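Local coordinates for protein galectin (Ovis aries, PDB 6N44) that is a galectin that probably binds beta-galactoside carbohydrates, at residues M65-L79 / K108-Q120. Numbering follows the deposited sequence.
Sequences MNTLKDGSWGKEQKL and KPICQFAHRLPLQ
M65 and F113 meet in the buried part of the contact, where the axes of strands 65-69 and 108-114 approach to 8.8 Å. CB of M65 lies 3.6 Å from CD1 of F113, while the bend at chi3 (-77°) brings CE of M65 to 3.5 Å from SG of C111; SD, oblique to the ring, makes a Met-aromatic contact. T67 OG1 sits at the ring edge, in its plane, 3.3 Å from CZ of F113, and is hydrogen-bonded to P53 O. F54 stacks on the same phenylalanine.

R116 runs extended past T67, its guanidinium laid with one face toward F113 CZ. R116 NH2 donates to K75 O at 2.8 Å, with an N-H...O angle of 152° and the acceptor close to the guanidinium plane; NH1 reaches N66 OD1 only weakly. The same OD1 accepts from T67 N, and N66 ND2 donates to G74 O, fixing the amide.

The solvent side is looser: water 1 bridges Q77 OE1 and R116 NH2, and water 2 joins that oxygen to A114 N. Here Q77 NE2 reaches Q112 O at 2.9 Å. This is the edge of a galectin beta-sandwich, where R116 meets strand 65-69, which carries galactose-binding N66, and the break in strand 72-80, which carries galactose-binding E76.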
ATOM      1  N   MET A  65      17.594 -11.353   2.405  1.00 14.02           N
ATOM      2  CA  MET A  65      17.478  -9.917   2.182  1.00 16.94           C
ATOM      3  C   MET A  65      18.755  -9.229   2.635  1.00 16.66           C
ATOM      4  O   MET A  65      19.325  -9.590   3.665  1.00 17.26           O
ATOM      5  CB  MET A  65      16.274  -9.335   2.923  1.00 14.27           C
ATOM      6  CG  MET A  65      14.941  -9.960   2.471  1.00 11.71           C
ATOM      7  SD  MET A  65      13.554  -9.486   3.509  1.00 19.68           S
ATOM      8  CE  MET A  65      13.800 -10.523   4.957  1.00 18.30           C
ATOM      9  N   ASN A  66      19.198  -8.230   1.880  1.00 13.59           N
ATOM     10  CA  ASN A  66      20.454  -7.572   2.208  1.00 17.15           C
ATOM     11  C   ASN A  66      20.481  -6.192   1.574  1.00 15.14           C
ATOM     12  O   ASN A  66      19.581  -5.813   0.822  1.00 15.51           O
ATOM     13  CB  ASN A  66      21.648  -8.410   1.750  1.00 16.07           C
ATOM     14  CG  ASN A  66      22.845  -8.255   2.659  1.00 20.68           C
ATOM     15  OD1 ASN A  66      22.921  -7.308   3.448  1.00 18.20           O
ATOM     16  ND2 ASN A  66      23.790  -9.189   2.562  1.00 17.93           N
ATOM     17  N   THR A  67      21.547  -5.455   1.873  1.00 14.65           N
ATOM     18  CA  THR A  67      21.780  -4.106   1.396  1.00 13.50           C
ATOM     19  C   THR A  67      23.191  -4.027   0.838  1.00 18.87           C
ATOM     20  O   THR A  67      24.140  -4.509   1.468  1.00 16.63           O
ATOM     21  CB  THR A  67      21.621  -3.078   2.527  1.00 13.15           C
ATOM     22  OG1 THR A  67      20.270  -3.099   3.015  1.00 15.93           O
ATOM     23  CG2 THR A  67      21.965  -1.694   2.034  1.00 15.28           C
ATOM     24  N   LEU A  68      23.318  -3.432  -0.340  1.00 17.00           N
ATOM     25  CA  LEU A  68      24.604  -3.162  -0.970  1.00 18.50           C
ATOM     26  C   LEU A  68      24.891  -1.678  -0.799  1.00 19.76           C
ATOM     27  O   LEU A  68      24.193  -0.839  -1.380  1.00 16.79           O
ATOM     28  CB  LEU A  68      24.588  -3.545  -2.449  1.00 11.76           C
ATOM     29  CG  LEU A  68      25.892  -3.193  -3.188  1.00 21.36           C
ATOM     30  CD1 LEU A  68      27.053  -4.077  -2.724  1.00 19.19           C
ATOM     31  CD2 LEU A  68      25.721  -3.288  -4.692  1.00 16.83           C
ATOM     32  N   LYS A  69      25.915  -1.355  -0.009  1.00 22.01           N
ATOM     33  CA  LYS A  69      26.285   0.028   0.280  1.00 22.40           C
ATOM     34  C   LYS A  69      27.763   0.218  -0.040  1.00 31.01           C
ATOM     35  O   LYS A  69      28.618  -0.405   0.594  1.00 28.95           O
ATOM     36  CB  LYS A  69      26.007   0.362   1.746  1.00 21.92           C
ATOM     37  CG  LYS A  69      26.666   1.644   2.227  1.00 32.63           C
ATOM     38  CD  LYS A  69      25.827   2.289   3.312  1.00 36.38           C
ATOM     39  CE  LYS A  69      26.592   3.334   4.118  1.00 38.25           C
ATOM     40  NZ  LYS A  69      25.952   3.502   5.460  1.00 38.34           N
ATOM     41  N   ASP A  70      28.058   1.067  -1.025  1.00 28.71           N
ATOM     42  CA  ASP A  70      29.424   1.377  -1.448  1.00 35.41           C
ATOM     43  C   ASP A  70      30.213   0.105  -1.747  1.00 38.30           C
ATOM     44  O   ASP A  70      31.279  -0.152  -1.183  1.00 36.22           O
ATOM     45  CB  ASP A  70      30.140   2.234  -0.403  1.00 32.67           C
ATOM     46  CG  ASP A  70      29.531   3.609  -0.270  1.00 41.55           C
ATOM     47  OD1 ASP A  70      29.275   4.246  -1.318  1.00 43.67           O
ATOM     48  OD2 ASP A  70      29.292   4.039   0.882  1.00 42.29           O
ATOM     49  N   GLY A  71      29.663  -0.693  -2.656  1.00 28.77           N
ATOM     50  CA  GLY A  71      30.307  -1.914  -3.075  1.00 27.50           C
ATOM     51  C   GLY A  71      30.315  -3.035  -2.061  1.00 26.37           C
ATOM     52  O   GLY A  71      30.839  -4.109  -2.367  1.00 21.60           O
ATOM     53  N   SER A  72      29.746  -2.847  -0.873  1.00 21.39           N
ATOM     54  CA  SER A  72      29.796  -3.872   0.167  1.00 21.91           C
ATOM     55  C   SER A  72      28.394  -4.382   0.491  1.00 24.21           C
ATOM     56  O   SER A  72      27.512  -3.592   0.846  1.00 22.02           O
ATOM     57  CB  SER A  72      30.467  -3.321   1.429  1.00 24.44           C
ATOM     58  OG  SER A  72      30.505  -4.306   2.452  1.00 29.11           O
ATOM     59  N   TRP A  73      28.196  -5.698   0.393  1.00 17.81           N
ATOM     60  CA  TRP A  73      26.987  -6.317   0.923  1.00 20.54           C
ATOM     61  C   TRP A  73      27.096  -6.430   2.438  1.00 25.35           C
ATOM     62  O   TRP A  73      28.170  -6.711   2.975  1.00 25.01           O
ATOM     63  CB  TRP A  73      26.746  -7.707   0.315  1.00 14.96           C
ATOM     64  CG  TRP A  73      26.241  -7.694  -1.097  1.00 20.32           C
ATOM     65  CD1 TRP A  73      26.953  -7.985  -2.224  1.00 19.03           C
ATOM     66  CD2 TRP A  73      24.911  -7.366  -1.538  1.00 19.33           C
ATOM     67  NE1 TRP A  73      26.155  -7.868  -3.337  1.00 17.70           N
ATOM     68  CE2 TRP A  73      24.898  -7.482  -2.946  1.00 20.57           C
ATOM     69  CE3 TRP A  73      23.732  -6.990  -0.880  1.00 20.84           C
ATOM     70  CZ2 TRP A  73      23.755  -7.229  -3.711  1.00 17.32           C
ATOM     71  CZ3 TRP A  73      22.591  -6.737  -1.641  1.00 13.67           C
ATOM     72  CH2 TRP A  73      22.615  -6.862  -3.046  1.00 16.24           C
ATOM     73  N   GLY A  74      25.979  -6.206   3.128  1.00 18.79           N
ATOM     74  CA  GLY A  74      25.935  -6.244   4.574  1.00 16.60           C
ATOM     75  C   GLY A  74      25.610  -7.616   5.132  1.00 19.94           C
ATOM     76  O   GLY A  74      25.774  -8.646   4.475  1.00 19.64           O
ATOM     77  N   LYS A  75      25.136  -7.622   6.377  1.00 21.35           N
ATOM     78  CA  LYS A  75      24.761  -8.860   7.051  1.00 19.69           C
ATOM     79  C   LYS A  75      23.388  -9.328   6.563  1.00 22.27           C
ATOM     80  O   LYS A  75      22.405  -8.588   6.659  1.00 26.02           O
ATOM     81  CB  LYS A  75      24.757  -8.636   8.562  1.00 26.87           C
ATOM     82  CG  LYS A  75      24.241  -9.824   9.366  1.00 37.59           C
ATOM     83  CD  LYS A  75      24.654  -9.722  10.838  1.00 45.96           C
ATOM     84  CE  LYS A  75      24.525 -11.060  11.563  1.00 47.54           C
ATOM     85  NZ  LYS A  75      23.102 -11.385  11.881  1.00 45.86           N
ATOM     86  N   GLU A  76      23.321 -10.555   6.052  1.00 22.99           N
ATOM     87  CA  GLU A  76      22.077 -11.088   5.509  1.00 25.19           C
ATOM     88  C   GLU A  76      21.018 -11.241   6.593  1.00 26.34           C
ATOM     89  O   GLU A  76      21.310 -11.649   7.719  1.00 23.33           O
ATOM     90  CB  GLU A  76      22.304 -12.465   4.871  1.00 23.08           C
ATOM     91  CG  GLU A  76      23.242 -12.493   3.712  1.00 27.57           C
ATOM     92  CD  GLU A  76      23.326 -13.873   3.089  1.00 28.60           C
ATOM     93  OE1 GLU A  76      23.034 -14.871   3.793  1.00 26.55           O
ATOM     94  OE2 GLU A  76      23.675 -13.958   1.894  1.00 30.27           O
ATOM     95  N   GLN A  77      19.774 -10.945   6.229  1.00 23.37           N
ATOM     96  CA  GLN A  77      18.609 -11.388   6.984  1.00 22.27           C
ATOM     97  C   GLN A  77      18.024 -12.563   6.209  1.00 21.68           C
ATOM     98  O   GLN A  77      17.560 -12.393   5.078  1.00 18.60           O
ATOM     99  CB  GLN A  77      17.591 -10.258   7.166  1.00 18.79           C
ATOM    100  CG  GLN A  77      16.395 -10.684   8.029  1.00 20.82           C
ATOM    101  CD  GLN A  77      15.347  -9.586   8.228  1.00 21.65           C
ATOM    102  OE1 GLN A  77      15.622  -8.388   8.075  1.00 20.73           O
ATOM    103  NE2 GLN A  77      14.136 -10.002   8.566  1.00 21.26           N
ATOM    104  N   LYS A  78      18.067 -13.762   6.802  1.00 21.73           N
ATOM    105  CA  LYS A  78      17.734 -14.991   6.089  1.00 21.13           C
ATOM    106  C   LYS A  78      16.649 -15.764   6.823  1.00 20.97           C
ATOM    107  O   LYS A  78      16.698 -15.884   8.047  1.00 24.50           O
ATOM    108  CB  LYS A  78      18.972 -15.885   5.920  1.00 21.78           C
ATOM    109  CG  LYS A  78      18.624 -17.307   5.524  1.00 17.66           C
ATOM    110  CD  LYS A  78      19.836 -18.243   5.559  1.00 31.73           C
ATOM    111  CE  LYS A  78      20.801 -17.957   4.422  1.00 27.01           C
ATOM    112  NZ  LYS A  78      21.664 -19.141   4.110  1.00 32.05           N
ATOM    113  N   LEU A  79      15.683 -16.315   6.078  1.00 18.43           N
ATOM    114  CA  LEU A  79      14.617 -17.087   6.705  1.00 16.17           C
ATOM    115  C   LEU A  79      14.102 -18.156   5.754  1.00 22.64           C
ATOM    116  O   LEU A  79      14.413 -18.167   4.560  1.00 20.36           O
ATOM    117  CB  LEU A  79      13.452 -16.195   7.154  1.00 22.05           C
ATOM    118  CG  LEU A  79      12.705 -15.510   6.010  1.00 19.02           C
ATOM    119  CD1 LEU A  79      11.214 -15.412   6.307  1.00 23.16           C
ATOM    120  CD2 LEU A  79      13.299 -14.138   5.789  1.00 19.11           C
ATOM    121  N   LYS A 108      -0.456 -12.922   3.020  1.00 13.32           N
ATOM    122  CA  LYS A 108       0.063 -13.303   4.326  1.00 16.79           C
ATOM    123  C   LYS A 108       1.412 -12.642   4.574  1.00 12.42           C
ATOM    124  O   LYS A 108       2.237 -12.570   3.661  1.00 16.23           O
ATOM    125  CB  LYS A 108       0.203 -14.833   4.450  1.00 17.53           C
ATOM    126  CG  LYS A 108      -1.146 -15.562   4.339  1.00 20.98           C
ATOM    127  CD  LYS A 108      -1.301 -16.631   5.389  1.00 31.09           C
ATOM    128  CE  LYS A 108      -2.612 -17.395   5.219  1.00 40.34           C
ATOM    129  NZ  LYS A 108      -2.526 -18.733   5.875  1.00 46.41           N
ATOM    130  N   PRO A 109       1.667 -12.152   5.787  1.00 12.71           N
ATOM    131  CA  PRO A 109       2.967 -11.524   6.067  1.00 16.78           C
ATOM    132  C   PRO A 109       4.068 -12.571   6.174  1.00 16.98           C
ATOM    133  O   PRO A 109       3.930 -13.569   6.883  1.00 21.37           O
ATOM    134  CB  PRO A 109       2.736 -10.814   7.408  1.00 13.84           C
ATOM    135  CG  PRO A 109       1.690 -11.635   8.070  1.00 15.98           C
ATOM    136  CD  PRO A 109       0.770 -12.104   6.957  1.00 15.69           C
ATOM    137  N   ILE A 110       5.170 -12.325   5.478  1.00 13.83           N
ATOM    138  CA  ILE A 110       6.300 -13.238   5.446  1.00 22.37           C
ATOM    139  C   ILE A 110       7.466 -12.722   6.277  1.00 19.91           C
ATOM    140  O   ILE A 110       8.087 -13.493   7.012  1.00 19.75           O
ATOM    141  CB  ILE A 110       6.751 -13.515   3.994  1.00 18.97           C
ATOM    142  CG1 ILE A 110       5.603 -14.128   3.198  1.00 19.16           C
ATOM    143  CG2 ILE A 110       7.947 -14.441   3.980  1.00 21.48           C
ATOM    144  CD1 ILE A 110       4.873 -15.212   3.928  1.00 19.41           C
ATOM    145  N   CYS A 111       7.792 -11.433   6.162  1.00 14.55           N
ATOM    146  CA  CYS A 111       8.987 -10.902   6.806  1.00 13.96           C
ATOM    147  C   CYS A 111       8.997  -9.387   6.644  1.00 15.21           C
ATOM    148  O   CYS A 111       8.232  -8.818   5.863  1.00 15.71           O
ATOM    149  CB  CYS A 111      10.269 -11.516   6.224  1.00 17.96           C
ATOM    150  SG  CYS A 111      10.441 -11.385   4.407  1.00 18.02           S
ATOM    151  N   GLN A 112       9.879  -8.746   7.404  1.00 14.84           N
ATOM    152  CA  GLN A 112      10.069  -7.305   7.372  1.00 15.07           C
ATOM    153  C   GLN A 112      11.561  -7.004   7.336  1.00 17.60           C
ATOM    154  O   GLN A 112      12.371  -7.767   7.865  1.00 16.75           O
ATOM    155  CB  GLN A 112       9.425  -6.616   8.589  1.00 13.00           C
ATOM    156  CG  GLN A 112       7.932  -6.955   8.806  1.00 17.88           C
ATOM    157  CD  GLN A 112       7.701  -8.344   9.422  1.00 18.26           C
ATOM    158  OE1 GLN A 112       6.997  -9.186   8.856  1.00 24.73           O
ATOM    159  NE2 GLN A 112       8.285  -8.578  10.588  1.00 18.51           N
ATOM    160  N   PHE A 113      11.916  -5.870   6.727  1.00 13.39           N
ATOM    161  CA  PHE A 113      13.307  -5.455   6.545  1.00 16.40           C
ATOM    162  C   PHE A 113      13.436  -3.997   6.966  1.00 11.99           C
ATOM    163  O   PHE A 113      12.948  -3.106   6.263  1.00 12.11           O
ATOM    164  CB  PHE A 113      13.744  -5.634   5.085  1.00 11.34           C
ATOM    165  CG  PHE A 113      15.210  -5.411   4.845  1.00 13.13           C
ATOM    166  CD1 PHE A 113      16.125  -6.430   5.076  1.00 16.48           C
ATOM    167  CD2 PHE A 113      15.682  -4.188   4.371  1.00 14.80           C
ATOM    168  CE1 PHE A 113      17.490  -6.239   4.851  1.00 14.81           C
ATOM    169  CE2 PHE A 113      17.051  -3.996   4.143  1.00 14.54           C
ATOM    170  CZ  PHE A 113      17.950  -5.033   4.385  1.00 12.61           C
ATOM    171  N   ALA A 114      14.101  -3.757   8.097  1.00 13.36           N
ATOM    172  CA  ALA A 114      14.361  -2.398   8.563  1.00 13.96           C
ATOM    173  C   ALA A 114      15.215  -1.619   7.566  1.00 17.64           C
ATOM    174  O   ALA A 114      16.174  -2.147   7.002  1.00 18.15           O
ATOM    175  CB  ALA A 114      15.069  -2.450   9.922  1.00 17.52           C
ATOM    176  N   HIS A 115      14.876  -0.348   7.352  1.00 15.07           N
ATOM    177  CA  HIS A 115      15.628   0.442   6.389  1.00 14.49           C
ATOM    178  C   HIS A 115      17.081   0.562   6.839  1.00 18.33           C
ATOM    179  O   HIS A 115      17.370   0.784   8.018  1.00 20.39           O
ATOM    180  CB  HIS A 115      15.015   1.840   6.217  1.00 11.39           C
ATOM    181  CG  HIS A 115      13.678   1.834   5.545  1.00 18.02           C
ATOM    182  ND1 HIS A 115      13.510   1.475   4.224  1.00 15.87           N
ATOM    183  CD2 HIS A 115      12.440   2.133   6.015  1.00 14.67           C
ATOM    184  CE1 HIS A 115      12.227   1.551   3.910  1.00 15.67           C
ATOM    185  NE2 HIS A 115      11.557   1.945   4.981  1.00 13.38           N
ATOM    186  N   ARG A 116      17.994   0.404   5.892  1.00 14.45           N
ATOM    187  CA  ARG A 116      19.415   0.576   6.154  1.00 18.62           C
ATOM    188  C   ARG A 116      19.993   1.772   5.429  1.00 16.91           C
ATOM    189  O   ARG A 116      20.851   2.465   5.972  1.00 20.71           O
ATOM    190  CB  ARG A 116      20.182  -0.688   5.760  1.00 16.61           C
ATOM    191  CG  ARG A 116      19.849  -1.901   6.600  1.00 14.25           C
ATOM    192  CD  ARG A 116      20.755  -3.047   6.204  1.00 15.54           C
ATOM    193  NE  ARG A 116      20.255  -4.348   6.626  1.00 19.66           N
ATOM    194  CZ  ARG A 116      20.890  -5.489   6.382  1.00 20.21           C
ATOM    195  NH1 ARG A 116      22.050  -5.468   5.738  1.00 16.85           N
ATOM    196  NH2 ARG A 116      20.372  -6.644   6.778  1.00 18.71           N
ATOM    197  N   LEU A 117      19.526   2.021   4.224  1.00 13.62           N
ATOM    198  CA  LEU A 117      19.721   3.224   3.450  1.00 17.51           C
ATOM    199  C   LEU A 117      18.386   3.942   3.316  1.00 14.41           C
ATOM    200  O   LEU A 117      17.335   3.296   3.355  1.00 15.45           O
ATOM    201  CB  LEU A 117      20.283   2.898   2.059  1.00 15.73           C
ATOM    202  CG  LEU A 117      21.730   2.411   2.081  1.00 16.06           C
ATOM    203  CD1 LEU A 117      22.178   1.915   0.715  1.00 15.76           C
ATOM    204  CD2 LEU A 117      22.610   3.566   2.563  1.00 18.67           C
ATOM    205  N   PRO A 118      18.387   5.267   3.159  1.00 18.88           N
ATOM    206  CA  PRO A 118      17.112   6.004   3.099  1.00 14.46           C
ATOM    207  C   PRO A 118      16.216   5.520   1.964  1.00 16.67           C
ATOM    208  O   PRO A 118      16.664   5.308   0.831  1.00 14.74           O
ATOM    209  CB  PRO A 118      17.556   7.457   2.875  1.00 16.15           C
ATOM    210  CG  PRO A 118      19.002   7.499   3.369  1.00 16.91           C
ATOM    211  CD  PRO A 118      19.553   6.159   3.001  1.00 12.33           C
ATOM    212  N   LEU A 119      14.922   5.370   2.269  1.00 12.24           N
ATOM    213  CA  LEU A 119      13.998   4.929   1.234  1.00 13.95           C
ATOM    214  C   LEU A 119      13.925   5.957   0.118  1.00 13.94           C
ATOM    215  O   LEU A 119      13.641   5.605  -1.034  1.00 15.54           O
ATOM    216  CB  LEU A 119      12.611   4.645   1.835  1.00 14.21           C
ATOM    217  CG  LEU A 119      11.839   5.804   2.480  1.00 11.20           C
ATOM    218  CD1 LEU A 119      11.005   6.522   1.425  1.00 13.71           C
ATOM    219  CD2 LEU A 119      10.960   5.299   3.617  1.00 13.90           C
ATOM    220  N   GLN A 120      14.215   7.228   0.433  1.00 13.29           N
ATOM    221  CA  GLN A 120      14.257   8.288  -0.567  1.00 14.18           C
ATOM    222  C   GLN A 120      15.372   8.108  -1.584  1.00 12.00           C
ATOM    223  O   GLN A 120      15.348   8.780  -2.617  1.00 16.70           O
ATOM    224  CB  GLN A 120      14.412   9.665   0.099  1.00 13.31           C
ATOM    225  CG  GLN A 120      13.273  10.060   1.034  1.00 20.39           C
ATOM    226  CD  GLN A 120      13.413   9.435   2.419  1.00 25.39           C
ATOM    227  OE1 GLN A 120      14.427   8.806   2.730  1.00 23.84           O
ATOM    228  NE2 GLN A 120      12.390   9.604   3.255  1.00 32.27           N
TER
HETATM  229  O   HOH W   1      17.701  -7.126   8.401  1.00 20.46           O
HETATM  230  O   HOH W   2      14.919  -6.014   9.528  1.00 21.16           O